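Local atomic coordinates of L-ornithine N(5)-monooxygenase (Pseudomonas aeruginosa, PDB entry 3S5W), a protein that uses FAD, NADPH and oxygen to hydroxylate the side-chain amine of L-ornithine, the first step in making the hydroxamate groups of the siderophore pyoverdin. Residues Leu83-Arg95 and Thr427-Ile439. Sequence-based numbering, arbitrary orientation.
With FAD (flavin-adenine dinucleotide), chain C; ONH (N~5~-hydroxy-L-ornithine), chain E.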
loop_
_atom_site.group_PDB
_atom_site.type_symbol
_atom_site.label_atom_id
_atom_site.label_comp_id
_atom_site.label_asym_id
_atom_site.label_seq_id
_atom_site.Cartn_x
_atom_site.Cartn_y
_atom_site.Cartn_z
ATOM N N LEU A 83 -6.008 9.122 -7.956
ATOM C CA LEU A 83 -6.492 8.334 -6.839
ATOM C C LEU A 83 -7.542 7.337 -7.350
ATOM O O LEU A 83 -8.327 7.691 -8.162
ATOM C CB LEU A 83 -7.091 9.261 -5.794
ATOM C CG LEU A 83 -7.373 8.780 -4.376
ATOM C CD1 LEU A 83 -6.127 8.484 -3.635
ATOM C CD2 LEU A 83 -8.231 9.763 -3.608
ATOM N N GLN A 84 -7.530 6.097 -6.890
ATOM C CA GLN A 84 -8.472 5.109 -7.422
ATOM C C GLN A 84 -9.619 4.855 -6.472
ATOM O O GLN A 84 -10.167 3.741 -6.427
ATOM C CB GLN A 84 -7.764 3.799 -7.687
ATOM C CG GLN A 84 -6.436 3.997 -8.279
ATOM C CD GLN A 84 -5.977 2.747 -8.897
ATOM O OE1 GLN A 84 -6.549 2.286 -9.895
ATOM N NE2 GLN A 84 -4.960 2.141 -8.296
ATOM N N ILE A 85 -9.974 5.889 -5.714
ATOM C CA ILE A 85 -11.063 5.816 -4.748
ATOM C C ILE A 85 -11.650 7.229 -4.624
ATOM O O ILE A 85 -10.921 8.204 -4.841
ATOM C CB ILE A 85 -10.533 5.287 -3.395
ATOM C CG1 ILE A 85 -11.672 4.729 -2.509
ATOM C CG2 ILE A 85 -9.669 6.346 -2.685
ATOM C CD1 ILE A 85 -11.150 3.995 -1.233
ATOM N N SER A 86 -12.943 7.361 -4.306
ATOM C CA SER A 86 -13.539 8.711 -4.106
ATOM C C SER A 86 -12.845 9.460 -2.963
ATOM O O SER A 86 -12.494 8.852 -1.945
ATOM C CB SER A 86 -15.038 8.610 -3.790
ATOM O OG SER A 86 -15.612 9.876 -3.456
ATOM N N PHE A 87 -12.675 10.771 -3.127
ATOM C CA PHE A 87 -12.124 11.595 -2.057
ATOM C C PHE A 87 -12.974 11.558 -0.771
ATOM O O PHE A 87 -12.484 11.896 0.290
ATOM C CB PHE A 87 -11.909 13.033 -2.524
ATOM C CG PHE A 87 -13.181 13.847 -2.637
ATOM C CD1 PHE A 87 -13.765 14.426 -1.511
ATOM C CD2 PHE A 87 -13.785 14.045 -3.876
ATOM C CE1 PHE A 87 -14.925 15.202 -1.619
ATOM C CE2 PHE A 87 -14.941 14.820 -3.983
ATOM C CZ PHE A 87 -15.514 15.386 -2.836
ATOM N N LEU A 88 -14.238 11.157 -0.874
ATOM C CA LEU A 88 -15.082 11.018 0.303
ATOM C C LEU A 88 -14.685 9.811 1.188
ATOM O O LEU A 88 -15.146 9.696 2.321
ATOM C CB LEU A 88 -16.554 10.933 -0.088
ATOM C CG LEU A 88 -17.184 12.200 -0.687
ATOM C CD1 LEU A 88 -18.579 11.898 -1.241
ATOM C CD2 LEU A 88 -17.237 13.334 0.362
ATOM N N LYS A 89 -13.847 8.928 0.659
ATOM C CA LYS A 89 -13.280 7.818 1.457
ATOM C C LYS A 89 -11.904 8.272 2.001
ATOM O O LYS A 89 -10.884 7.567 1.899
ATOM C CB LYS A 89 -13.208 6.552 0.605
ATOM C CG LYS A 89 -14.629 6.034 0.175
ATOM C CD LYS A 89 -14.638 4.517 -0.001
ATOM C CE LYS A 89 -15.921 3.994 -0.623
ATOM N NZ LYS A 89 -15.917 2.468 -0.676
ATOM N N ASP A 90 -11.886 9.483 2.522
ATOM C CA ASP A 90 -10.717 10.078 3.161
ATOM C C ASP A 90 -10.519 9.455 4.564
ATOM O O ASP A 90 -11.126 8.468 4.884
ATOM C CB ASP A 90 -10.915 11.608 3.219
ATOM C CG ASP A 90 -12.082 12.012 4.116
ATOM O OD1 ASP A 90 -12.463 11.193 4.967
ATOM O OD2 ASP A 90 -12.648 13.134 3.967
ATOM N N LEU A 91 -9.661 10.025 5.401
ATOM C CA LEU A 91 -9.335 9.368 6.700
ATOM C C LEU A 91 -10.462 9.348 7.766
ATOM O O LEU A 91 -10.341 8.633 8.763
ATOM C CB LEU A 91 -8.099 10.033 7.312
ATOM C CG LEU A 91 -6.789 9.889 6.510
ATOM C CD1 LEU A 91 -5.617 10.610 7.156
ATOM C CD2 LEU A 91 -6.472 8.458 6.328
ATOM N N VAL A 92 -11.547 10.097 7.540
ATOM C CA VAL A 92 -12.540 10.350 8.605
ATOM C C VAL A 92 -14.005 10.239 8.231
ATOM O O VAL A 92 -14.836 9.855 9.068
ATOM C CB VAL A 92 -12.352 11.759 9.289
ATOM C CG1 VAL A 92 -10.996 11.896 9.918
ATOM C CG2 VAL A 92 -12.563 12.913 8.284
ATOM N N SER A 93 -14.329 10.622 6.988
ATOM C CA SER A 93 -15.706 10.967 6.633
ATOM C C SER A 93 -16.731 9.856 6.793
ATOM O O SER A 93 -17.877 10.131 7.156
ATOM C CB SER A 93 -15.786 11.629 5.246
ATOM O OG SER A 93 -15.190 12.919 5.319
ATOM N N LEU A 94 -16.350 8.609 6.516
ATOM C CA LEU A 94 -17.301 7.499 6.712
ATOM C C LEU A 94 -17.745 7.346 8.174
ATOM O O LEU A 94 -18.787 6.763 8.444
ATOM C CB LEU A 94 -16.733 6.178 6.196
ATOM C CG LEU A 94 -16.533 6.066 4.685
ATOM C CD1 LEU A 94 -16.291 4.613 4.279
ATOM C CD2 LEU A 94 -17.757 6.614 3.973
ATOM N N ARG A 95 -16.909 7.832 9.094
ATOM C CA ARG A 95 -17.238 7.836 10.524
ATOM C C ARG A 95 -17.820 9.174 10.958
ATOM O O ARG A 95 -18.831 9.209 11.636
ATOM C CB ARG A 95 -15.989 7.570 11.379
ATOM C CG ARG A 95 -16.307 7.405 12.892
ATOM C CD ARG A 95 -15.024 7.271 13.732
ATOM N NE ARG A 95 -14.199 8.464 13.676
ATOM C CZ ARG A 95 -13.030 8.533 13.048
ATOM N NH1 ARG A 95 -12.551 7.466 12.419
ATOM N NH2 ARG A 95 -12.344 9.666 13.031
ATOM N N THR A 427 -6.540 -3.761 2.597
ATOM C CA THR A 427 -5.280 -3.089 2.232
ATOM C C THR A 427 -5.454 -1.684 1.639
ATOM O O THR A 427 -4.477 -1.103 1.158
ATOM C CB THR A 427 -4.497 -3.911 1.192
ATOM O OG1 THR A 427 -5.213 -3.921 -0.052
ATOM C CG2 THR A 427 -4.270 -5.351 1.710
ATOM N N LEU A 428 -6.679 -1.157 1.655
ATOM C CA LEU A 428 -6.975 0.094 0.910
ATOM C C LEU A 428 -7.302 1.231 1.861
ATOM O O LEU A 428 -7.188 1.086 3.084
ATOM C CB LEU A 428 -8.152 -0.141 -0.058
ATOM C CG LEU A 428 -8.000 -1.263 -1.087
ATOM C CD1 LEU A 428 -9.279 -1.383 -1.920
ATOM C CD2 LEU A 428 -6.803 -1.033 -2.004
ATOM N N LEU A 429 -7.704 2.377 1.304
ATOM C CA LEU A 429 -8.237 3.482 2.134
ATOM C C LEU A 429 -9.707 3.284 2.516
ATOM O O LEU A 429 -10.230 4.013 3.362
ATOM C CB LEU A 429 -8.103 4.819 1.368
ATOM C CG LEU A 429 -6.699 5.226 1.003
ATOM C CD1 LEU A 429 -6.719 6.337 -0.052
ATOM C CD2 LEU A 429 -5.912 5.677 2.283
ATOM N N SER A 430 -10.365 2.286 1.898
ATOM C CA SER A 430 -11.828 2.141 1.904
ATOM C C SER A 430 -12.599 2.248 3.233
ATOM O O SER A 430 -13.658 2.887 3.311
ATOM C CB SER A 430 -12.245 0.841 1.139
ATOM O OG SER A 430 -11.591 0.766 -0.128
ATOM N N VAL A 431 -12.086 1.590 4.264
ATOM C CA VAL A 431 -12.824 1.527 5.530
ATOM C C VAL A 431 -12.007 2.100 6.706
ATOM O O VAL A 431 -12.354 1.864 7.851
ATOM C CB VAL A 431 -13.321 0.102 5.889
ATOM C CG1 VAL A 431 -14.358 -0.409 4.875
ATOM C CG2 VAL A 431 -12.136 -0.902 6.019
ATOM N N LEU A 432 -10.962 2.862 6.412
ATOM C CA LEU A 432 -10.076 3.362 7.454
ATOM C C LEU A 432 -10.811 4.085 8.588
ATOM O O LEU A 432 -10.504 3.825 9.738
ATOM C CB LEU A 432 -8.950 4.212 6.879
ATOM C CG LEU A 432 -7.899 3.485 6.012
ATOM C CD1 LEU A 432 -6.770 4.427 5.829
ATOM C CD2 LEU A 432 -7.399 2.208 6.642
ATOM N N PRO A 433 -11.790 4.972 8.278
ATOM C CA PRO A 433 -12.458 5.642 9.421
ATOM C C PRO A 433 -13.181 4.705 10.387
ATOM O O PRO A 433 -13.232 4.965 11.605
ATOM C CB PRO A 433 -13.482 6.585 8.750
ATOM C CG PRO A 433 -12.925 6.828 7.362
ATOM C CD PRO A 433 -12.233 5.513 6.970
ATOM N N VAL A 434 -13.774 3.648 9.840
ATOM C CA VAL A 434 -14.487 2.666 10.637
ATOM C C VAL A 434 -13.502 1.714 11.370
ATOM O O VAL A 434 -13.705 1.408 12.573
ATOM C CB VAL A 434 -15.547 1.898 9.749
ATOM C CG1 VAL A 434 -16.253 0.837 10.543
ATOM C CG2 VAL A 434 -16.595 2.907 9.167
ATOM N N ARG A 435 -12.467 1.238 10.667
ATOM C CA ARG A 435 -11.447 0.419 11.334
ATOM C C ARG A 435 -10.768 1.184 12.483
ATOM O O ARG A 435 -10.505 0.610 13.552
ATOM C CB ARG A 435 -10.417 -0.067 10.328
ATOM C CG ARG A 435 -9.395 -1.031 10.898
ATOM C CD ARG A 435 -8.694 -1.753 9.767
ATOM N NE ARG A 435 -7.613 -0.996 9.124
ATOM C CZ ARG A 435 -7.231 -1.203 7.869
ATOM N NH1 ARG A 435 -7.916 -2.050 7.112
ATOM N NH2 ARG A 435 -6.183 -0.562 7.361
ATOM N N ALA A 436 -10.493 2.474 12.273
ATOM C CA ALA A 436 -9.885 3.296 13.310
ATOM C C ALA A 436 -10.788 3.361 14.551
ATOM O O ALA A 436 -10.303 3.270 15.686
ATOM C CB ALA A 436 -9.628 4.703 12.787
ATOM N N GLU A 437 -12.090 3.536 14.328
ATOM C CA GLU A 437 -13.058 3.577 15.430
ATOM C C GLU A 437 -13.095 2.215 16.129
ATOM O O GLU A 437 -13.191 2.138 17.360
ATOM C CB GLU A 437 -14.449 3.912 14.911
ATOM C CG GLU A 437 -15.525 3.899 15.997
ATOM C CD GLU A 437 -16.765 4.666 15.580
ATOM O OE1 GLU A 437 -17.406 4.257 14.593
ATOM O OE2 GLU A 437 -17.088 5.682 16.238
ATOM N N GLU A 438 -12.986 1.144 15.355
ATOM C CA GLU A 438 -13.046 -0.200 15.926
ATOM C C GLU A 438 -11.790 -0.564 16.755
ATOM O O GLU A 438 -11.907 -1.078 17.883
ATOM C CB GLU A 438 -13.301 -1.235 14.846
ATOM C CG GLU A 438 -14.729 -1.125 14.239
ATOM C CD GLU A 438 -14.939 -2.043 13.034
ATOM O OE1 GLU A 438 -13.945 -2.597 12.514
ATOM O OE2 GLU A 438 -16.100 -2.203 12.595
ATOM N N ILE A 439 -10.611 -0.288 16.207
ATOM C CA ILE A 439 -9.360 -0.544 16.937
ATOM C C ILE A 439 -9.239 0.379 18.163
ATOM O O ILE A 439 -8.869 -0.086 19.245
ATOM C CB ILE A 439 -8.138 -0.419 16.028
ATOM C CG1 ILE A 439 -8.183 -1.487 14.931
ATOM C CG2 ILE A 439 -6.843 -0.531 16.855
ATOM C CD1 ILE A 439 -7.129 -1.327 13.879
HETATM P PA FAD C . 1.291 2.428 4.154
HETATM O O1A FAD C . 2.061 1.526 3.266
HETATM O O2A FAD C . 0.659 3.649 3.464
HETATM O O5B FAD C . 2.251 2.980 5.343
HETATM C C5B FAD C . 3.114 2.084 6.004
HETATM C C4B FAD C . 4.124 2.975 6.706
HETATM O O4B FAD C . 4.936 2.147 7.493
HETATM C C3B FAD C . 5.044 3.652 5.695
HETATM O O3B FAD C . 4.972 5.056 5.845
HETATM C C2B FAD C . 6.441 3.108 6.020
HETATM O O2B FAD C . 7.438 4.124 5.997
HETATM C C1B FAD C . 6.270 2.630 7.430
HETATM N N9A FAD C . 7.091 1.488 7.819
HETATM C C8A FAD C . 7.222 0.262 7.175
HETATM N N7A FAD C . 8.032 -0.523 7.947
HETATM C C5A FAD C . 8.376 0.185 9.057
HETATM C C6A FAD C . 9.171 -0.128 10.159
HETATM N N6A FAD C . 9.560 -1.393 10.383
HETATM N N1A FAD C . 9.341 0.842 11.145
HETATM C C2A FAD C . 8.741 2.082 11.076
HETATM N N3A FAD C . 7.946 2.397 9.979
HETATM C C4A FAD C . 7.778 1.453 8.992
HETATM N N1 FAD C . -5.510 2.602 -1.812
HETATM C C2 FAD C . -6.684 3.271 -2.135
HETATM O O2 FAD C . -7.690 3.106 -1.466
HETATM N N3 FAD C . -6.732 4.128 -3.215
HETATM C C4 FAD C . -5.624 4.359 -3.992
HETATM O O4 FAD C . -5.703 5.175 -4.926
HETATM C C4X FAD C . -4.434 3.674 -3.682
HETATM N N5 FAD C . -3.301 3.869 -4.460
HETATM C C5X FAD C . -2.134 3.185 -4.161
HETATM C C6 FAD C . -0.997 3.391 -4.956
HETATM C C7 FAD C . 0.188 2.721 -4.684
HETATM C C7M FAD C . 1.366 2.985 -5.588
HETATM C C8 FAD C . 0.228 1.817 -3.628
HETATM C C8M FAD C . 1.475 1.060 -3.273
HETATM C C9 FAD C . -0.892 1.606 -2.832
HETATM C C9A FAD C . -2.085 2.300 -3.074
HETATM N N10 FAD C . -3.225 2.098 -2.286
HETATM C C10 FAD C . -4.397 2.773 -2.608
HETATM C "C1'" FAD C . -3.252 1.121 -1.151
HETATM C "C2'" FAD C . -2.471 1.574 0.099
HETATM O "O2'" FAD C . -2.088 0.344 0.724
HETATM C "C3'" FAD C . -3.385 2.372 1.017
HETATM O "O3'" FAD C . -3.933 3.529 0.355
HETATM C "C4'" FAD C . -2.633 2.885 2.271
HETATM O "O4'" FAD C . -1.418 3.505 1.867
HETATM C "C5'" FAD C . -2.402 1.814 3.369
HETATM O "O5'" FAD C . -2.048 2.504 4.553
HETATM P P FAD C . -1.096 1.866 5.696
HETATM O O1P FAD C . -0.850 2.988 6.675
HETATM O O2P FAD C . -1.785 0.626 6.197
HETATM O O3P FAD C . 0.237 1.493 4.904
HETATM C C ONH E . -13.702 1.615 -3.176
HETATM N N ONH E . -13.468 0.738 -5.467
HETATM O O ONH E . -14.566 2.383 -3.692
HETATM C CA ONH E . -12.879 0.769 -4.106
HETATM C CB ONH E . -11.425 1.258 -4.098
HETATM C CD ONH E . -9.159 0.812 -4.954
HETATM N NE ONH E . -8.431 -0.107 -5.789
HETATM C CG ONH E . -10.591 0.327 -4.962
HETATM O OZ ONH E . -7.229 0.325 -6.303
HETATM O OXT ONH E . -13.486 1.508 -1.935
HETATM O O HOH W 1 -15.951 1.814 2.053
#
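Lys-89 and Ser-430 meet across this contact through the bound product, N5-hydroxy-L-ornithine, and through a water. Both grip one carboxylate oxygen, OXT: Ser-430 OG donates to it at 2.7 Å and Lys-89 NZ at 2.9 Å. The lysine also makes a weak bond to the other oxygen. The water accepts from NZ and donates to Ser-430 O. Ile-85 CD1 lies 3.4 Å from Ser-430 OG and also packs against OXT.

Both segments hold the flavin rim as well. Gln-84 N donates to FAD O4 at 2.8 Å, and Leu-429 N donates to FAD O2 at 2.9 Å. Leu-429 CD1 lies over the face of the flavin pyrimidine ring at C2 and touches Ile-85 CG2, near the N3 edge.

Farther along, Pro-433 in the first turn of helix 432-447 presses CG against Leu-91 O at 3.4 Å. Asp-90 OD1 accepts from Val-92 N, an Asx turn, and from Ser-93 N, which extends it to an Asx motif. Arg-95 bends at chi3 (64°), bringing NH1 to Pro-433 O at 2.7 Å. The carbonyl oxygen lies in the guanidinium plane and also accepts from Glu-437 N. Arg-95 NE forms a salt bridge with Glu-51 of helix 40-56.

Lys-89 and Ser-430 thus bind the ligand's carboxylate end, which probably helps place its N5 end near the flavin. Two donors on one oxygen are consistent with selection for a carboxylate.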